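Local coordinates for cystathionine beta-lyase family protein, YNBB B.subtilis ortholog (Clostridium acetobutylicum, PDB 3HVY) that probably acts as a pyridoxal phosphate-dependent carbon-sulfur lyase of the cystathionine beta-lyase and methionine gamma-lyase type, and may take part in aluminium resistance, at residues T410-H413 against A414-G417; F320-L323 against P324-N327; S91-R95 against P96-N100; V142-L145 against R146-G149. All blocks are in the same frame, centred on the assembly; numbering follows the deposited sequence.

Interaction 1. Residues T410-H413 against A414-G417; sequences TFDH and AKLG
Lys415 sets its CB over one face of the Phe411 ring, one helical turn earlier. This CB stands 4.1 Å from the ring centroid and 19° off the normal, a CH-pi contact displaced toward the rim, and Lys415 CD comes to 3.5 Å from the rim atom Phe411 CE2. The lysine chain bends at chi3 (99°), which turns its end off the ring and toward Asp412. There Lys415 NZ forms a salt bridge with Asp412 OD1 at 2.7 Å, meeting the oxygen almost in line with its C-O bond, while the two side chains run alongside each other in the same direction. The pair sits in the first turn of the helix. Thr410 is the N-cap residue: His413 N donates to Thr410 OG1 at 3.0 Å, and Ala414 N closes the first full turn on Thr410 O at 3.1 Å. The i to i+4 ladder continues with Lys415 N on Phe411 O (2.8 Å) and Gly417 N on His413 O (2.9 Å). Both charges of the i, i+3 pair are shared with the second subunit, whose Arg42 pairs with Asp412 and whose Glu43 pairs with Lys415; Gln46 of that subunit is hydrogen-bonded to Thr410 OG1. The start of helix 411-422 is thus buried between the second subunit and helix 287-317 of its own chain, where Lys306 touches Phe411 and Phe310 touches Lys415.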
loop_
_atom_site.group_PDB
_atom_site.type_symbol
_atom_site.label_atom_id
_atom_site.label_comp_id
_atom_site.label_asym_id
_atom_site.label_seq_id
_atom_site.Cartn_x
_atom_site.Cartn_y
_atom_site.Cartn_z
ATOM N N THR D 410 -10.916 21.477 -6.930
ATOM C CA THR D 410 -11.981 21.874 -7.833
ATOM C C THR D 410 -12.174 23.362 -7.677
ATOM O O THR D 410 -11.844 23.974 -6.613
ATOM C CB THR D 410 -13.314 21.152 -7.560
ATOM O OG1 THR D 410 -13.903 21.659 -6.362
ATOM C CG2 THR D 410 -13.157 19.684 -7.477
ATOM N N PHE D 411 -12.613 23.998 -8.749
ATOM C CA PHE D 411 -12.893 25.417 -8.663
ATOM C C PHE D 411 -14.008 25.693 -7.649
ATOM O O PHE D 411 -13.986 26.714 -6.924
ATOM C CB PHE D 411 -13.301 25.978 -10.039
ATOM C CG PHE D 411 -13.814 27.358 -9.984
ATOM C CD1 PHE D 411 -12.988 28.394 -9.572
ATOM C CD2 PHE D 411 -15.130 27.636 -10.296
ATOM C CE1 PHE D 411 -13.453 29.647 -9.494
ATOM C CE2 PHE D 411 -15.604 28.890 -10.210
ATOM C CZ PHE D 411 -14.766 29.920 -9.815
ATOM N N ASP D 412 -15.006 24.834 -7.619
ATOM C CA ASP D 412 -16.089 25.043 -6.650
ATOM C C ASP D 412 -15.517 25.124 -5.233
ATOM O O ASP D 412 -15.922 25.963 -4.409
ATOM C CB ASP D 412 -17.113 23.920 -6.765
ATOM C CG ASP D 412 -18.063 24.105 -7.954
ATOM O OD1 ASP D 412 -18.574 25.240 -8.154
ATOM O OD2 ASP D 412 -18.319 23.130 -8.702
ATOM N N HIS D 413 -14.580 24.249 -4.916
ATOM C CA HIS D 413 -13.980 24.312 -3.596
ATOM C C HIS D 413 -13.247 25.625 -3.356
ATOM O O HIS D 413 -13.512 26.311 -2.378
ATOM C CB HIS D 413 -13.055 23.112 -3.324
ATOM C CG HIS D 413 -12.535 23.086 -1.926
ATOM N ND1 HIS D 413 -11.278 22.618 -1.607
ATOM C CD2 HIS D 413 -13.081 23.534 -0.765
ATOM C CE1 HIS D 413 -11.090 22.746 -0.299
ATOM N NE2 HIS D 413 -12.176 23.284 0.236
ATOM N N ALA D 414 -12.390 26.008 -4.280
ATOM C CA ALA D 414 -11.652 27.277 -4.186
ATOM C C ALA D 414 -12.565 28.474 -3.989
ATOM O O ALA D 414 -12.370 29.339 -3.108
ATOM C CB ALA D 414 -10.791 27.448 -5.453
ATOM N N LYS D 415 -13.592 28.510 -4.825
ATOM C CA LYS D 415 -14.618 29.596 -4.815
ATOM C C LYS D 415 -15.323 29.630 -3.473
ATOM O O LYS D 415 -15.386 30.671 -2.823
ATOM C CB LYS D 415 -15.560 29.341 -6.025
ATOM C CG LYS D 415 -16.940 29.927 -6.059
ATOM C CD LYS D 415 -17.629 29.432 -7.356
ATOM C CE LYS D 415 -18.512 28.302 -7.099
ATOM N NZ LYS D 415 -19.146 27.909 -8.362
ATOM N N LEU D 416 -15.770 28.482 -2.996
ATOM C CA LEU D 416 -16.479 28.416 -1.707
ATOM C C LEU D 416 -15.570 28.859 -0.561
ATOM O O LEU D 416 -15.978 29.597 0.338
ATOM C CB LEU D 416 -17.012 26.984 -1.471
ATOM C CG LEU D 416 -18.190 26.565 -2.414
ATOM C CD1 LEU D 416 -18.568 25.066 -2.370
ATOM C CD2 LEU D 416 -19.411 27.416 -2.122
ATOM N N GLY D 417 -14.324 28.436 -0.633
ATOM C CA GLY D 417 -13.335 28.809 0.364
ATOM C C GLY D 417 -13.131 30.302 0.419
ATOM O O GLY D 417 -13.099 30.882 1.504
#

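Interaction 2. Residues F320-L323 against P324-N327; sequences FDVL and PKYN
The end of edge strand 321-323 and the loop that leaves it through a cis-proline are bridged by the side chain of Lys325. The lysine folds back along the strand, and its NZ forms a salt bridge with Asp321 OD2 at 2.6 Å, approaching the carboxylate oxygen nearly in line with its C-O bond. The same ammonium group gives a weak hydrogen bond to the backbone at Val322 O, 3.1 Å away, and a third bond to a water at 3.0 Å. That water donates to Phe320 O and accepts from Val322 N, so it links the lysine to the backbone of Phe320 and Val322 as well. A bend at chi2 (-58°) brings the far half of the lysine chain back over the strand, and CD rests 4.0 Å from Val322 CG2, the two side chains crossing at a slant. With CG anti to the backbone N (chi1 -160°), Asp321 extends its carboxylate to the lysine end. The sharp bend comes at the cis peptide between Leu323 and Pro324, which brings their CA atoms to 2.9 Å. Leu323 CG lies 3.6 Å from Pro324 N, so the leucine side chain packs beside the proline. Gln335 of the adjoining strand 334-338 donates to Pro324 O, and Asp328 accepts from Lys325 N, fixing the loop beyond the proline. The arrangement is a cis-proline bend at the exit of an outer strand of the five-stranded antiparallel sheet, closed on the surface by an i, i+4 salt bridge.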
loop_
_atom_site.group_PDB
_atom_site.type_symbol
_atom_site.label_atom_id
_atom_site.label_comp_id
_atom_site.label_asym_id
_atom_site.label_seq_id
_atom_site.Cartn_x
_atom_site.Cartn_y
_atom_site.Cartn_z
ATOM N N PHE D 320 -9.393 45.316 -2.115
ATOM C CA PHE D 320 -8.012 44.951 -1.893
ATOM C C PHE D 320 -7.142 45.017 -3.142
ATOM O O PHE D 320 -7.586 44.659 -4.260
ATOM C CB PHE D 320 -7.941 43.537 -1.309
ATOM C CG PHE D 320 -8.578 43.398 0.049
ATOM C CD1 PHE D 320 -7.862 43.752 1.204
ATOM C CD2 PHE D 320 -9.878 42.951 0.184
ATOM C CE1 PHE D 320 -8.420 43.613 2.450
ATOM C CE2 PHE D 320 -10.461 42.832 1.432
ATOM C CZ PHE D 320 -9.751 43.155 2.568
ATOM N N ASP D 321 -5.887 45.442 -2.929
ATOM C CA ASP D 321 -4.853 45.330 -3.953
ATOM C C ASP D 321 -4.453 43.851 -3.971
ATOM O O ASP D 321 -4.224 43.255 -2.915
ATOM C CB ASP D 321 -3.655 46.223 -3.623
ATOM C CG ASP D 321 -2.774 46.517 -4.857
ATOM O OD1 ASP D 321 -1.769 47.246 -4.702
ATOM O OD2 ASP D 321 -3.110 46.023 -5.973
ATOM N N VAL D 322 -4.432 43.249 -5.154
ATOM C CA VAL D 322 -4.098 41.828 -5.326
ATOM C C VAL D 322 -3.011 41.728 -6.372
ATOM O O VAL D 322 -2.804 42.656 -7.176
ATOM C CB VAL D 322 -5.342 40.994 -5.743
ATOM C CG1 VAL D 322 -6.471 41.231 -4.755
ATOM C CG2 VAL D 322 -5.820 41.333 -7.183
ATOM N N LEU D 323 -2.316 40.590 -6.393
ATOM C CA LEU D 323 -1.317 40.354 -7.406
ATOM C C LEU D 323 -1.130 38.877 -7.627
ATOM O O LEU D 323 -0.904 38.148 -6.668
ATOM C CB LEU D 323 -0.008 40.967 -6.989
ATOM C CG LEU D 323 1.013 41.120 -8.106
ATOM C CD1 LEU D 323 0.519 42.232 -9.078
ATOM C CD2 LEU D 323 2.328 41.496 -7.480
ATOM N N PRO D 324 -1.198 38.429 -8.888
ATOM C CA PRO D 324 -1.487 39.215 -10.081
ATOM C C PRO D 324 -2.943 39.652 -10.137
ATOM O O PRO D 324 -3.772 39.177 -9.316
ATOM C CB PRO D 324 -1.229 38.223 -11.238
ATOM C CG PRO D 324 -0.453 37.116 -10.624
ATOM C CD PRO D 324 -0.910 37.025 -9.214
ATOM N N LYS D 325 -3.265 40.521 -11.108
ATOM C CA LYS D 325 -4.645 40.964 -11.297
ATOM C C LYS D 325 -5.377 39.856 -12.014
ATOM O O LYS D 325 -4.752 39.012 -12.608
ATOM C CB LYS D 325 -4.703 42.253 -12.097
ATOM C CG LYS D 325 -3.898 43.368 -11.441
ATOM C CD LYS D 325 -4.327 43.702 -10.063
ATOM C CE LYS D 325 -3.257 44.679 -9.486
ATOM N NZ LYS D 325 -3.813 45.306 -8.326
ATOM N N TYR D 326 -6.692 39.869 -11.926
ATOM C CA TYR D 326 -7.518 38.837 -12.510
ATOM C C TYR D 326 -7.295 38.594 -13.976
ATOM O O TYR D 326 -7.429 37.482 -14.442
ATOM C CB TYR D 326 -8.993 39.162 -12.254
ATOM C CG TYR D 326 -9.631 40.201 -13.115
ATOM C CD1 TYR D 326 -9.284 41.543 -12.991
ATOM C CD2 TYR D 326 -10.639 39.866 -14.015
ATOM C CE1 TYR D 326 -9.884 42.505 -13.723
ATOM C CE2 TYR D 326 -11.285 40.856 -14.755
ATOM C CZ TYR D 326 -10.902 42.165 -14.603
ATOM O OH TYR D 326 -11.495 43.170 -15.296
ATOM N N ASN D 327 -6.932 39.646 -14.694
ATOM C CA ASN D 327 -6.705 39.548 -16.105
ATOM C C ASN D 327 -5.264 39.542 -16.499
ATOM O O ASN D 327 -5.000 39.660 -17.668
ATOM C CB ASN D 327 -7.509 40.578 -16.886
ATOM C CG ASN D 327 -7.021 41.984 -16.665
ATOM O OD1 ASN D 327 -6.259 42.249 -15.744
ATOM N ND2 ASN D 327 -7.467 42.894 -17.495
HETATM O O HOH W 1 -6.471 44.933 -6.878
#

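Interaction 3. Residues S91-R95 against P96-N100; sequences SAFVR and PHFVN
Val94 O receives Arg95 NH1 at 2.8 Å, with an N-H...O angle of 162°; the carbonyl oxygen lies in the plane of the guanidinium, while the donor stands well above the carbonyl plane. Asp80 forms a salt bridge with the same NH1 and Gly278 O accepts from NH2, so the guanidinium is gripped from several directions. The arginine chain bends at chi2 (-70°), folding its end back along the strand over Phe93: Phe93 CE1 sits 3.3 Å above the centre of the guanidinium plane, and Arg95 CG lies over one face of the phenyl ring. Across the strand end, the Phe93 ring meets that of Phe98 rim to rim. Their planes are almost perpendicular, at 87°, with centroids 5.7 Å apart, and Phe93 CE2 approaches Phe98 CZ to 3.5 Å without either ring covering the other. Phe98 also brings CD2 to 3.6 Å from Arg95 O, which lies at the edge of its ring. Nearer the backbone, His97 CD2 touches Arg95 CB at 3.8 Å. His97 and Pro96 also face the third subunit, packing on its Val99 and Phe284 respectively. A type I beta turn from Arg95 to Phe98 thus leads the chain off an outer strand of the mixed seven-stranded sheet toward Asn100, the N-cap of helix 101-111, a strand-turn-helix passage within the large domain characteristic of fold-type I PLP enzymes.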
loop_
_atom_site.group_PDB
_atom_site.type_symbol
_atom_site.label_atom_id
_atom_site.label_comp_id
_atom_site.label_asym_id
_atom_site.label_seq_id
_atom_site.Cartn_x
_atom_site.Cartn_y
_atom_site.Cartn_z
ATOM N N SER D 91 15.678 13.621 -21.033
ATOM C CA SER D 91 15.447 12.735 -19.905
ATOM C C SER D 91 14.600 13.342 -18.820
ATOM O O SER D 91 14.370 14.561 -18.766
ATOM C CB SER D 91 16.777 12.350 -19.227
ATOM O OG SER D 91 17.725 12.023 -20.173
ATOM N N ALA D 92 14.200 12.460 -17.906
ATOM C CA ALA D 92 13.436 12.841 -16.732
ATOM C C ALA D 92 13.653 11.759 -15.713
ATOM O O ALA D 92 14.024 10.617 -16.056
ATOM C CB ALA D 92 11.926 13.067 -17.009
ATOM N N PHE D 93 13.404 12.137 -14.468
ATOM C CA PHE D 93 13.671 11.342 -13.273
ATOM C C PHE D 93 12.606 11.735 -12.253
ATOM O O PHE D 93 12.667 12.820 -11.645
ATOM C CB PHE D 93 15.073 11.637 -12.780
ATOM C CG PHE D 93 15.461 10.922 -11.504
ATOM C CD1 PHE D 93 15.764 9.562 -11.493
ATOM C CD2 PHE D 93 15.537 11.617 -10.324
ATOM C CE1 PHE D 93 16.158 8.934 -10.360
ATOM C CE2 PHE D 93 15.902 10.957 -9.166
ATOM C CZ PHE D 93 16.244 9.614 -9.200
ATOM N N VAL D 94 11.616 10.859 -12.129
ATOM C CA VAL D 94 10.456 11.046 -11.310
ATOM C C VAL D 94 10.440 9.934 -10.271
ATOM O O VAL D 94 10.510 8.723 -10.606
ATOM C CB VAL D 94 9.168 10.944 -12.164
ATOM C CG1 VAL D 94 7.934 11.329 -11.307
ATOM C CG2 VAL D 94 9.288 11.750 -13.461
ATOM N N ARG D 95 10.363 10.319 -8.997
ATOM C CA ARG D 95 10.493 9.340 -7.940
ATOM C C ARG D 95 9.698 9.762 -6.747
ATOM O O ARG D 95 9.609 10.964 -6.421
ATOM C CB ARG D 95 11.941 9.210 -7.481
ATOM C CG ARG D 95 12.899 8.639 -8.486
ATOM C CD ARG D 95 12.654 7.161 -8.730
ATOM N NE ARG D 95 13.654 6.555 -9.612
ATOM C CZ ARG D 95 13.656 6.651 -10.935
ATOM N NH1 ARG D 95 12.729 7.351 -11.555
ATOM N NH2 ARG D 95 14.609 6.053 -11.635
ATOM N N PRO D 96 9.109 8.783 -6.051
ATOM C CA PRO D 96 8.403 9.054 -4.777
ATOM C C PRO D 96 9.427 9.312 -3.648
ATOM O O PRO D 96 9.107 9.834 -2.575
ATOM C CB PRO D 96 7.660 7.732 -4.524
ATOM C CG PRO D 96 8.596 6.702 -5.121
ATOM C CD PRO D 96 9.083 7.357 -6.394
ATOM N N HIS D 97 10.675 8.961 -3.907
ATOM C CA HIS D 97 11.729 9.106 -2.911
ATOM C C HIS D 97 12.069 10.544 -2.554
ATOM O O HIS D 97 12.729 10.786 -1.517
ATOM C CB HIS D 97 13.000 8.386 -3.361
ATOM C CG HIS D 97 12.771 6.962 -3.785
ATOM N ND1 HIS D 97 13.288 5.883 -3.099
ATOM C CD2 HIS D 97 12.066 6.445 -4.830
ATOM C CE1 HIS D 97 12.891 4.763 -3.692
ATOM N NE2 HIS D 97 12.160 5.074 -4.749
ATOM N N PHE D 98 11.748 11.506 -3.412
ATOM C CA PHE D 98 12.017 12.892 -3.044
ATOM C C PHE D 98 11.029 13.263 -1.923
ATOM O O PHE D 98 9.828 13.018 -2.033
ATOM C CB PHE D 98 11.821 13.845 -4.187
ATOM C CG PHE D 98 12.834 13.742 -5.308
ATOM C CD1 PHE D 98 14.109 14.244 -5.174
ATOM C CD2 PHE D 98 12.458 13.188 -6.530
ATOM C CE1 PHE D 98 14.979 14.207 -6.206
ATOM C CE2 PHE D 98 13.354 13.151 -7.587
ATOM C CZ PHE D 98 14.577 13.639 -7.428
ATOM N N VAL D 99 11.542 13.864 -0.858
ATOM C CA VAL D 99 10.742 14.131 0.318
ATOM C C VAL D 99 9.913 15.394 0.181
ATOM O O VAL D 99 8.933 15.551 0.915
ATOM C CB VAL D 99 11.610 14.166 1.625
ATOM C CG1 VAL D 99 12.288 12.826 1.840
ATOM C CG2 VAL D 99 12.647 15.325 1.691
ATOM N N ASN D 100 10.341 16.290 -0.727
ATOM C CA ASN D 100 9.638 17.525 -1.072
ATOM C C ASN D 100 10.297 18.117 -2.333
ATOM O O ASN D 100 11.229 17.537 -2.903
ATOM C CB ASN D 100 9.615 18.518 0.107
ATOM C CG ASN D 100 11.000 18.935 0.561
ATOM O OD1 ASN D 100 11.956 18.849 -0.210
ATOM N ND2 ASN D 100 11.126 19.356 1.837
#

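Interaction 4. Residues V142-L145 against R146-G149; sequences VGSL and REYG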
loop_
_atom_site.group_PDB
_atom_site.type_symbol
_atom_site.label_atom_id
_atom_site.label_comp_id
_atom_site.label_asym_id
_atom_site.label_seq_id
_atom_site.Cartn_x
_atom_site.Cartn_y
_atom_site.Cartn_z
ATOM N N VAL D 142 25.713 22.387 7.649
ATOM C CA VAL D 142 24.594 21.666 7.119
ATOM C C VAL D 142 24.883 20.954 5.787
ATOM O O VAL D 142 23.961 20.438 5.179
ATOM C CB VAL D 142 23.356 22.581 6.953
ATOM C CG1 VAL D 142 22.862 23.092 8.308
ATOM C CG2 VAL D 142 23.686 23.732 5.995
ATOM N N GLY D 143 26.147 20.887 5.383
ATOM C CA GLY D 143 26.526 20.257 4.120
ATOM C C GLY D 143 26.070 21.013 2.890
ATOM O O GLY D 143 25.695 20.424 1.863
ATOM N N SER D 144 26.144 22.332 2.982
ATOM C CA SER D 144 25.717 23.190 1.898
ATOM C C SER D 144 26.717 23.193 0.767
ATOM O O SER D 144 27.890 22.806 0.940
ATOM C CB SER D 144 25.589 24.615 2.418
ATOM O OG SER D 144 26.888 25.091 2.707
ATOM N N LEU D 145 26.259 23.692 -0.380
ATOM C CA LEU D 145 27.113 23.939 -1.536
ATOM C C LEU D 145 28.373 24.705 -1.150
ATOM O O LEU D 145 29.472 24.353 -1.537
ATOM C CB LEU D 145 26.336 24.705 -2.602
ATOM C CG LEU D 145 25.267 23.877 -3.356
ATOM C CD1 LEU D 145 24.276 24.833 -4.103
ATOM C CD2 LEU D 145 25.945 22.865 -4.260
ATOM N N ARG D 146 28.205 25.772 -0.394
ATOM C CA ARG D 146 29.346 26.565 0.081
ATOM C C ARG D 146 30.351 25.725 0.865
ATOM O O ARG D 146 31.572 25.914 0.724
ATOM C CB ARG D 146 28.828 27.691 0.959
ATOM C CG ARG D 146 29.906 28.605 1.613
ATOM C CD ARG D 146 29.296 29.572 2.635
ATOM N NE ARG D 146 28.783 28.834 3.818
ATOM C CZ ARG D 146 29.546 28.303 4.791
ATOM N NH1 ARG D 146 30.873 28.408 4.753
ATOM N NH2 ARG D 146 28.982 27.644 5.806
ATOM N N GLU D 147 29.849 24.841 1.724
ATOM C CA GLU D 147 30.715 23.953 2.499
ATOM C C GLU D 147 31.437 22.977 1.583
ATOM O O GLU D 147 32.460 22.410 1.972
ATOM C CB GLU D 147 29.929 23.166 3.567
ATOM C CG GLU D 147 29.342 23.982 4.676
ATOM C CD GLU D 147 28.391 23.197 5.566
ATOM O OE1 GLU D 147 28.724 22.072 6.000
ATOM O OE2 GLU D 147 27.303 23.708 5.860
ATOM N N TYR D 148 30.898 22.751 0.382
ATOM C CA TYR D 148 31.601 21.943 -0.607
ATOM C C TYR D 148 32.365 22.771 -1.636
ATOM O O TYR D 148 32.707 22.266 -2.700
ATOM C CB TYR D 148 30.672 20.979 -1.322
ATOM C CG TYR D 148 30.339 19.810 -0.448
ATOM C CD1 TYR D 148 31.210 18.716 -0.352
ATOM C CD2 TYR D 148 29.178 19.799 0.316
ATOM C CE1 TYR D 148 30.936 17.651 0.478
ATOM C CE2 TYR D 148 28.894 18.729 1.156
ATOM C CZ TYR D 148 29.777 17.663 1.227
ATOM O OH TYR D 148 29.518 16.618 2.056
ATOM N N GLY D 149 32.624 24.033 -1.321
ATOM C CA GLY D 149 33.475 24.855 -2.171
ATOM C C GLY D 149 32.786 25.523 -3.334
ATOM O O GLY D 149 33.457 26.102 -4.200
HETATM O O HOH W 2 26.647 26.180 5.237
#
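The carboxylate of Glu147 turns back onto the backbone N-H groups of the preceding loop. Val142 N donates to Glu147 OE2 at 2.7 Å, where the oxygen offers its syn lone pair, and Gly143 N adds a weak bond to OE1 at 2.9 Å; a longer, weak one comes from Ser144 N to OE2. Beyond CG the glutamate chain is extended (chi2 170°), which carries its carboxylate to these amides. In return, Ser144 OG accepts from Glu147 N at 3.1 Å, so the two residues pair reciprocally, the arm from Ser144 N being the weak one. A water joins Ser144 OG, Glu147 OE2 and Arg146 NH2, the last at 2.8 Å. Nearby, the edge of the Tyr148 ring faces Gly143 O, which lies in the ring plane 3.7 Å from CE2. Farther out, Arg114 of the third subunit forms a salt bridge with Glu147 OE1. The carboxylate thus gathers the N-H groups of residues 142-144 and holds together a helix-to-strand connection of the large PLP-enzyme domain at this interface. The loop segment lies between helix 131-134 and strand 151-154, with Leu145 and Tyr148 resting on Phe110 of helix 101-111 of the same chain.

In the fold
Along the chain the order is interaction 3, interaction 4, interaction 2 and interaction 1. Interactions 3 and 4, with centres about 23 Å apart, belong to the region of the mixed seven-stranded sheet: one ends its outer strand 91-95, the other precedes the opposite outer strand 151-154. Helix 101-111 follows the first and packs against the second, and both meet the third subunit. Interactions 2 and 1, about 18 Å apart between centres, lie in the C-terminal part with the five-stranded antiparallel sheet, and helix 287-317 touches both. Interaction 1, its centre about 43 Å from that of interaction 4, faces the second subunit, a different interface of the tetramer, while interaction 2 touches no other chain.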